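Local coordinates for outer membrane associated protein (Francisella tularensis subsp. tularensis, PDB 6U83), which probably acts as an outer-membrane porin, its OmpA-like domain, the part in this chain, holding a bound d-alanine, at residues Asn84-Ser89 / Ala164-Pro169. Numbering follows the deposited sequence.
Sequences NFIKDS and ASVSAP
Phe-85 meets both Val-166 and Ala-168 in the apolar part of this helix-to-strand contact. Its CB points toward the strand, and CG lies anti to the backbone N (chi1 176°). Val-166 CG2 sits at the ring edge, in its plane, 4.0 Å from both CD2 and CE2 of Phe-85, while Ala-168 CB approaches Phe-85 CZ obliquely at 4.3 Å. The Val-166 methyl also meets Ile-86, whose CG1 is 4.3 Å from Val-166 CG2. One turn on, Ser-89 and Ala-168 touch through their beta carbons, CB to CB 3.7 Å.

The side-chain hydrogen bond of this contact lies within the helix. Ser-89 OG donates to Phe-85 O at 3.0 Å, from above the carbonyl plane, while Ser-89 N bonds the same oxygen, so two donors grip it. With OG held there, it lies over one face of the Phe-85 ring, 3.3 Å above its plane and offset toward the rim. No hydrogen bond joins helix to strand.

Phe-85 also touches Val-56 and Val-58 of strand 55-63, the antiparallel neighbour of strand 161-172, and Val-94 of strand 94-98 meets Ile-86 and Val-166. The axes of segments 84-89 and 164-169 approach to 9.6 Å and make 36°. The last part of helix 73-89 thus packs on strand 161-172 in the alpha/beta core of the OmpA-like domain.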
# COMPACT_ATOMS: atom_id res chain seq x y z
N ASN A 84 0.33 -11.42 4.14
CA ASN A 84 -0.05 -12.82 3.98
C ASN A 84 0.12 -13.27 2.53
O ASN A 84 0.48 -14.43 2.27
CB ASN A 84 -1.50 -13.02 4.44
CG ASN A 84 -1.71 -14.33 5.17
OD1 ASN A 84 -1.50 -14.41 6.39
ND2 ASN A 84 -2.14 -15.36 4.45
N PHE A 85 -0.13 -12.37 1.58
CA PHE A 85 0.09 -12.69 0.17
C PHE A 85 1.57 -12.76 -0.16
O PHE A 85 2.02 -13.65 -0.90
CB PHE A 85 -0.62 -11.64 -0.67
CG PHE A 85 -0.41 -11.79 -2.15
CD1 PHE A 85 -1.06 -12.78 -2.85
CD2 PHE A 85 0.37 -10.89 -2.85
CE1 PHE A 85 -0.90 -12.90 -4.21
CE2 PHE A 85 0.54 -11.01 -4.21
CZ PHE A 85 -0.10 -12.02 -4.89
N ILE A 86 2.36 -11.83 0.39
CA ILE A 86 3.80 -11.84 0.17
C ILE A 86 4.42 -13.13 0.69
O ILE A 86 5.23 -13.77 0.01
CB ILE A 86 4.44 -10.60 0.82
CG1 ILE A 86 4.00 -9.34 0.09
CG2 ILE A 86 5.97 -10.71 0.83
CD1 ILE A 86 4.15 -8.10 0.93
N LYS A 87 4.04 -13.54 1.91
CA LYS A 87 4.61 -14.77 2.47
C LYS A 87 4.16 -16.00 1.69
O LYS A 87 4.90 -16.99 1.61
CB LYS A 87 4.24 -14.90 3.94
CG LYS A 87 4.89 -13.88 4.86
CD LYS A 87 4.75 -14.26 6.34
CE LYS A 87 3.31 -14.18 6.83
NZ LYS A 87 3.16 -14.69 8.23
N ASP A 88 2.96 -15.97 1.12
CA ASP A 88 2.48 -17.13 0.37
C ASP A 88 3.03 -17.15 -1.04
O ASP A 88 3.34 -18.23 -1.57
CB ASP A 88 0.95 -17.15 0.35
CG ASP A 88 0.37 -17.82 1.57
OD1 ASP A 88 0.93 -18.85 2.01
OD2 ASP A 88 -0.65 -17.33 2.10
N SER A 89 3.18 -15.99 -1.67
CA SER A 89 3.74 -15.93 -3.01
C SER A 89 5.25 -16.06 -3.02
O SER A 89 5.85 -16.08 -4.10
CB SER A 89 3.34 -14.62 -3.68
OG SER A 89 1.93 -14.53 -3.77
N ALA A 164 1.93 0.51 -2.02
CA ALA A 164 2.82 -0.56 -2.44
C ALA A 164 2.07 -1.48 -3.38
O ALA A 164 0.84 -1.62 -3.28
CB ALA A 164 3.36 -1.34 -1.25
N SER A 165 2.81 -2.13 -4.29
CA SER A 165 2.23 -3.12 -5.17
C SER A 165 3.25 -4.21 -5.45
O SER A 165 4.43 -3.93 -5.66
CB SER A 165 1.75 -2.48 -6.49
OG SER A 165 2.78 -1.72 -7.10
N VAL A 166 2.79 -5.47 -5.44
CA VAL A 166 3.61 -6.62 -5.77
C VAL A 166 2.84 -7.52 -6.74
O VAL A 166 1.61 -7.49 -6.79
CB VAL A 166 4.02 -7.40 -4.50
CG1 VAL A 166 4.96 -6.56 -3.65
CG2 VAL A 166 2.80 -7.78 -3.71
N SER A 167 3.57 -8.31 -7.52
CA SER A 167 2.98 -9.19 -8.50
C SER A 167 3.54 -10.60 -8.34
O SER A 167 4.65 -10.80 -7.87
CB SER A 167 3.25 -8.72 -9.93
OG SER A 167 2.72 -7.42 -10.12
N ALA A 168 2.75 -11.56 -8.75
CA ALA A 168 3.17 -12.95 -8.67
C ALA A 168 2.24 -13.77 -9.53
O ALA A 168 1.10 -13.37 -9.76
CB ALA A 168 3.17 -13.44 -7.22
N PRO A 169 2.69 -14.90 -10.05
CA PRO A 169 1.78 -15.78 -10.79
C PRO A 169 0.64 -16.26 -9.89
O PRO A 169 0.77 -16.32 -8.66
CB PRO A 169 2.68 -16.93 -11.24
CG PRO A 169 4.07 -16.33 -11.27
CD PRO A 169 4.09 -15.36 -10.14